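Local atomic coordinates of secreted protein (Streptomyces lividans TK24, PDB entry 5LXZ), a protein that probably acts as a secreted copper-radical oxidase of the galactose oxidase-like (AA5) family, with copper bound at its metalloradical centre. Residues 467-478 and 492-503. The protein carries 1 engineered substitution. Sequence-based numbering, arbitrary orientation. Where two conformers were deposited one is given.
With PO4 (phosphate ion), chain G.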
loop_
_atom_site.group_PDB
_atom_site.type_symbol
_atom_site.label_atom_id
_atom_site.label_comp_id
_atom_site.label_asym_id
_atom_site.label_seq_id
_atom_site.Cartn_x
_atom_site.Cartn_y
_atom_site.Cartn_z
ATOM N N LEU A 467 -4.468 14.951 -8.508
ATOM C CA LEU A 467 -4.166 15.292 -9.876
ATOM C C LEU A 467 -3.575 16.701 -9.964
ATOM O O LEU A 467 -3.805 17.533 -9.080
ATOM C CB LEU A 467 -5.440 15.202 -10.719
ATOM C CG LEU A 467 -6.176 13.869 -10.680
ATOM C CD1 LEU A 467 -7.498 13.920 -11.408
ATOM C CD2 LEU A 467 -5.353 12.756 -11.262
ATOM N N PRO A 468 -2.920 17.018 -11.092
ATOM C CA PRO A 468 -2.312 18.342 -11.259
ATOM C C PRO A 468 -3.282 19.505 -11.236
ATOM O O PRO A 468 -2.888 20.609 -10.893
ATOM C CB PRO A 468 -1.552 18.210 -12.584
ATOM C CG PRO A 468 -1.198 16.759 -12.659
ATOM C CD PRO A 468 -2.407 16.062 -12.105
ATOM N N ASP A 469 -4.549 19.246 -11.513
ATOM C CA ASP A 469 -5.540 20.329 -11.460
ATOM C C ASP A 469 -6.094 20.560 -10.084
ATOM O O ASP A 469 -6.953 21.452 -9.895
ATOM C CB ASP A 469 -6.630 20.116 -12.499
ATOM C CG ASP A 469 -7.592 19.011 -12.143
ATOM O OD1 ASP A 469 -7.318 18.209 -11.260
ATOM O OD2 ASP A 469 -8.682 18.902 -12.786
ATOM N N GLY A 470 -5.638 19.798 -9.084
ATOM C CA GLY A 470 -6.114 19.923 -7.713
ATOM C C GLY A 470 -7.354 19.100 -7.369
ATOM O O GLY A 470 -7.806 19.132 -6.235
ATOM N N ARG A 471 -7.902 18.382 -8.337
ATOM C CA ARG A 471 -8.940 17.398 -8.068
ATOM C C ARG A 471 -8.273 16.077 -7.803
ATOM O O ARG A 471 -7.067 15.935 -7.979
ATOM C CB ARG A 471 -9.891 17.273 -9.235
ATOM C CG ARG A 471 -10.638 18.575 -9.519
ATOM C CD ARG A 471 -11.615 18.444 -10.684
ATOM N NE ARG A 471 -12.364 19.682 -10.859
ATOM C CZ ARG A 471 -11.910 20.765 -11.497
ATOM N NH1 ARG A 471 -10.706 20.792 -12.053
ATOM N NH2 ARG A 471 -12.656 21.855 -11.542
ATOM N N LEU A 472 -9.070 15.126 -7.351
ATOM C CA LEU A 472 -8.555 13.806 -6.948
ATOM C C LEU A 472 -9.331 12.702 -7.604
ATOM O O LEU A 472 -10.560 12.758 -7.720
ATOM C CB LEU A 472 -8.607 13.661 -5.455
ATOM C CG LEU A 472 -7.704 14.655 -4.738
ATOM C CD1 LEU A 472 -8.521 15.821 -4.152
ATOM C CD2 LEU A 472 -6.881 13.999 -3.652
ATOM N N MET A 473 -8.615 11.655 -8.006
ATOM C CA MET A 473 -9.233 10.484 -8.601
ATOM C C MET A 473 -9.244 9.368 -7.575
ATOM O O MET A 473 -8.242 9.139 -6.887
ATOM C CB MET A 473 -8.483 10.048 -9.848
ATOM C CG MET A 473 -9.118 8.907 -10.588
ATOM S SD MET A 473 -8.651 7.272 -10.020
ATOM C CE MET A 473 -7.002 7.186 -10.717
ATOM N N PHE A 474 -10.372 8.671 -7.501
ATOM C CA PHE A 474 -10.570 7.534 -6.628
ATOM C C PHE A 474 -10.892 6.320 -7.463
ATOM O O PHE A 474 -11.623 6.382 -8.452
ATOM C CB PHE A 474 -11.716 7.822 -5.659
ATOM C CG PHE A 474 -11.318 8.707 -4.515
ATOM C CD1 PHE A 474 -11.089 10.084 -4.718
ATOM C CD2 PHE A 474 -11.179 8.205 -3.219
ATOM C CE1 PHE A 474 -10.704 10.926 -3.664
ATOM C CE2 PHE A 474 -10.825 9.053 -2.184
ATOM C CZ PHE A 474 -10.554 10.393 -2.393
ATOM N N PHE A 475 -10.314 5.166 -7.095
ATOM C CA PHE A 475 -10.476 3.950 -7.879
ATOM C C PHE A 475 -10.637 2.733 -7.007
ATOM O O PHE A 475 -10.322 2.743 -5.818
ATOM C CB PHE A 475 -9.253 3.733 -8.791
ATOM C CG PHE A 475 -7.986 3.494 -8.033
ATOM C CD1 PHE A 475 -7.610 2.195 -7.662
ATOM C CD2 PHE A 475 -7.152 4.541 -7.677
ATOM C CE1 PHE A 475 -6.440 1.953 -6.949
ATOM C CE2 PHE A 475 -5.983 4.295 -6.960
ATOM C CZ PHE A 475 -5.642 3.000 -6.600
ATOM N N GLY A 476 -11.071 1.645 -7.624
ATOM C CA GLY A 476 -11.064 0.345 -7.029
ATOM C C GLY A 476 -12.247 0.022 -6.171
ATOM O O GLY A 476 -13.260 0.724 -6.228
ATOM N N SER A 477 -12.096 -1.082 -5.436
ATOM C CA SER A 477 -12.943 -1.634 -4.370
ATOM C C SER A 477 -13.393 -3.024 -4.691
ATOM O O SER A 477 -14.083 -3.261 -5.700
ATOM C CB SER A 477 -14.172 -0.800 -4.029
ATOM O OG SER A 477 -14.637 -1.273 -2.773
ATOM N N ASP A 478 -13.047 -3.949 -3.813
ATOM C CA ASP A 478 -13.175 -5.365 -4.068
ATOM C C ASP A 478 -13.895 -6.046 -2.939
ATOM O O ASP A 478 -13.321 -6.806 -2.164
ATOM C CB ASP A 478 -11.743 -5.896 -4.262
ATOM C CG ASP A 478 -11.649 -7.221 -4.978
ATOM O OD1 ASP A 478 -12.688 -7.859 -5.306
ATOM O OD2 ASP A 478 -10.502 -7.621 -5.295
ATOM N N PHE A 492 -15.907 -6.723 -8.560
ATOM C CA PHE A 492 -14.972 -5.614 -8.461
ATOM C C PHE A 492 -15.596 -4.322 -9.002
ATOM O O PHE A 492 -16.239 -4.320 -10.038
ATOM C CB PHE A 492 -13.688 -5.977 -9.216
ATOM C CG PHE A 492 -12.518 -5.138 -8.826
ATOM C CD1 PHE A 492 -12.383 -3.819 -9.296
ATOM C CD2 PHE A 492 -11.557 -5.647 -7.970
ATOM C CE1 PHE A 492 -11.334 -3.027 -8.890
ATOM C CE2 PHE A 492 -10.480 -4.850 -7.590
ATOM C CZ PHE A 492 -10.383 -3.546 -8.039
ATOM N N GLU A 493 -15.334 -3.215 -8.305
ATOM C CA GLU A 493 -15.833 -1.910 -8.636
ATOM C C GLU A 493 -14.960 -1.317 -9.725
ATOM O O GLU A 493 -13.800 -0.997 -9.502
ATOM C CB GLU A 493 -15.848 -1.035 -7.386
ATOM C CG GLU A 493 -16.264 0.392 -7.657
ATOM C CD GLU A 493 -17.694 0.417 -8.175
ATOM O OE1 GLU A 493 -18.640 0.213 -7.359
ATOM O OE2 GLU A 493 -17.828 0.605 -9.398
ATOM N N GLN A 494 -15.529 -1.135 -10.915
ATOM C CA GLN A 494 -14.805 -0.607 -12.062
ATOM C C GLN A 494 -15.048 0.861 -12.304
ATOM O O GLN A 494 -14.405 1.467 -13.146
ATOM C CB GLN A 494 -15.112 -1.452 -13.328
ATOM C CG GLN A 494 -14.726 -2.912 -13.172
ATOM C CD GLN A 494 -14.768 -3.663 -14.480
ATOM O OE1 GLN A 494 -15.703 -3.452 -15.275
ATOM N NE2 GLN A 494 -13.796 -4.557 -14.715
ATOM N N ARG A 495 -15.917 1.475 -11.511
ATOM C CA ARG A 495 -16.135 2.888 -11.668
ATOM C C ARG A 495 -14.986 3.681 -11.021
ATOM O O ARG A 495 -14.374 3.236 -10.037
ATOM C CB ARG A 495 -17.454 3.295 -11.057
ATOM C CG ARG A 495 -18.651 2.731 -11.808
ATOM C CD ARG A 495 -19.946 3.061 -11.103
ATOM N NE ARG A 495 -20.032 2.367 -9.843
ATOM C CZ ARG A 495 -20.981 2.553 -8.943
ATOM N NH1 ARG A 495 -21.925 3.472 -9.157
ATOM N NH2 ARG A 495 -20.956 1.877 -7.808
ATOM N N ILE A 496 -14.745 4.870 -11.565
ATOM C CA ILE A 496 -13.762 5.819 -11.104
ATOM C C ILE A 496 -14.550 7.060 -10.639
ATOM O O ILE A 496 -15.567 7.362 -11.267
ATOM C CB ILE A 496 -12.866 6.110 -12.333
ATOM C CG1 ILE A 496 -12.171 4.824 -12.800
ATOM C CG2 ILE A 496 -11.817 7.162 -12.043
ATOM C CD1 ILE A 496 -11.259 4.232 -11.723
ATOM N N GLU A 497 -14.094 7.767 -9.615
ATOM C CA GLU A 497 -14.700 9.029 -9.229
ATOM C C GLU A 497 -13.647 10.114 -9.261
ATOM O O GLU A 497 -12.458 9.865 -8.995
ATOM C CB GLU A 497 -15.280 8.977 -7.829
ATOM C CG GLU A 497 -16.658 8.380 -7.707
ATOM C CD GLU A 497 -17.226 8.509 -6.277
ATOM O OE1 GLU A 497 -16.934 7.674 -5.434
ATOM O OE2 GLU A 497 -17.982 9.442 -5.990
ATOM N N ILE A 498 -14.090 11.328 -9.537
ATOM C CA ILE A 498 -13.290 12.523 -9.318
ATOM C C ILE A 498 -13.915 13.349 -8.234
ATOM O O ILE A 498 -15.128 13.616 -8.296
ATOM C CB ILE A 498 -13.247 13.358 -10.585
ATOM C CG1 ILE A 498 -12.717 12.517 -11.706
ATOM C CG2 ILE A 498 -12.424 14.627 -10.409
ATOM C CD1 ILE A 498 -11.359 12.020 -11.526
ATOM N N TYR A 499 -13.128 13.736 -7.254
ATOM C CA TYR A 499 -13.559 14.644 -6.231
ATOM C C TYR A 499 -12.985 16.017 -6.507
ATOM O O TYR A 499 -11.774 16.207 -6.675
ATOM C CB TYR A 499 -13.154 14.160 -4.823
ATOM C CG TYR A 499 -13.567 15.125 -3.737
ATOM C CD1 TYR A 499 -14.909 15.354 -3.476
ATOM C CD2 TYR A 499 -12.630 15.852 -3.031
ATOM C CE1 TYR A 499 -15.292 16.248 -2.507
ATOM C CE2 TYR A 499 -12.990 16.729 -2.026
ATOM C CZ TYR A 499 -14.341 16.983 -1.808
ATOM O OH TYR A 499 -14.658 17.872 -0.814
ATOM N N THR A 500 -13.854 17.032 -6.487
ATOM C CA THR A 500 -13.454 18.417 -6.633
ATOM C C THR A 500 -13.595 19.067 -5.254
ATOM O O THR A 500 -14.721 19.194 -4.736
ATOM C CB THR A 500 -14.383 19.143 -7.631
ATOM O OG1 THR A 500 -14.253 18.555 -8.914
ATOM C CG2 THR A 500 -14.018 20.591 -7.744
ATOM N N PRO A 501 -12.497 19.466 -4.628
ATOM C CA PRO A 501 -12.590 19.950 -3.247
ATOM C C PRO A 501 -13.246 21.358 -3.182
ATOM O O PRO A 501 -13.334 22.027 -4.197
ATOM C CB PRO A 501 -11.113 20.007 -2.769
ATOM C CG PRO A 501 -10.437 19.014 -3.682
ATOM C CD PRO A 501 -11.100 19.149 -5.002
ATOM N N PRO A 502 -13.610 21.793 -1.993
ATOM C CA PRO A 502 -14.251 23.114 -1.841
ATOM C C PRO A 502 -13.432 24.242 -2.444
ATOM O O PRO A 502 -13.987 25.226 -2.960
ATOM C CB PRO A 502 -14.302 23.271 -0.334
ATOM C CG PRO A 502 -14.382 21.881 0.209
ATOM C CD PRO A 502 -13.560 21.055 -0.725
ATOM N N TYR A 503 -12.095 24.117 -2.422
ATOM C CA TYR A 503 -11.234 25.194 -2.915
ATOM C C TYR A 503 -11.355 25.509 -4.397
ATOM O O TYR A 503 -10.832 26.551 -4.840
ATOM C CB TYR A 503 -9.770 24.999 -2.464
ATOM C CG TYR A 503 -9.027 23.715 -2.873
ATOM C CD1 TYR A 503 -9.121 23.203 -4.146
ATOM C CD2 TYR A 503 -8.190 23.086 -1.984
ATOM C CE1 TYR A 503 -8.443 22.061 -4.528
ATOM C CE2 TYR A 503 -7.484 21.937 -2.356
ATOM C CZ TYR A 503 -7.620 21.440 -3.623
ATOM O OH TYR A 503 -6.920 20.294 -3.982
HETATM P P PO4 G . -10.499 24.299 -13.335
HETATM O O1 PO4 G . -10.573 24.630 -14.811
HETATM O O2 PO4 G . -9.654 23.016 -13.227
HETATM O O3 PO4 G . -9.887 25.445 -12.557
HETATM O O4 PO4 G . -11.878 24.120 -12.755
HETATM O O HOH W 1 -14.007 3.408 -7.056
HETATM O O HOH W 2 -12.411 1.246 -10.220
#
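Tyr503 OH donates to Gly470 O at 2.7 Å, meeting the carbonyl in its plane on a lone pair. In one of two modelled conformers, Arg471 runs extended from CG to NE alongside Thr500. Its NE reaches Thr500 OG1 (2.9 Å), but the bond is bent, 131° at the hydrogen. NH1 also forms a salt bridge with Asp469 OD2. NH1 and NH2 each give a nearly straight bond to a different oxygen of a phosphate ion, probably a crystallisation additive. Paired backbone bonds join Leu472 to Tyr499 and Phe474 to Glu497. Strands 472-476 and 496-500 are the two inner ones of a four-stranded antiparallel blade of the kelch-type beta-propeller, completed by strands 14-18 and 462-466. Beyond Phe474 the direct pairing is interrupted. One water there accepts from Gly476 N and donates to the carbonyls of Glu493 and Arg495. Glu493 N then bonds Ser477 O (2.9 Å), which also lies over one face of the Phe492 ring. Asp478 CG lies 3.4 Å from Phe492 CD2, with carboxylate and ring planes 60° apart. Its OD2 bonds the copper ligand His461. On the face carrying Met473 and Ile498, Met473 CB packs on Ile498 CD1 at 3.9 Å. On the face of Leu472, Phe474 and Tyr499, Leu472 CD1 touches Pro501 CG, just past the strand end, at 3.8 Å.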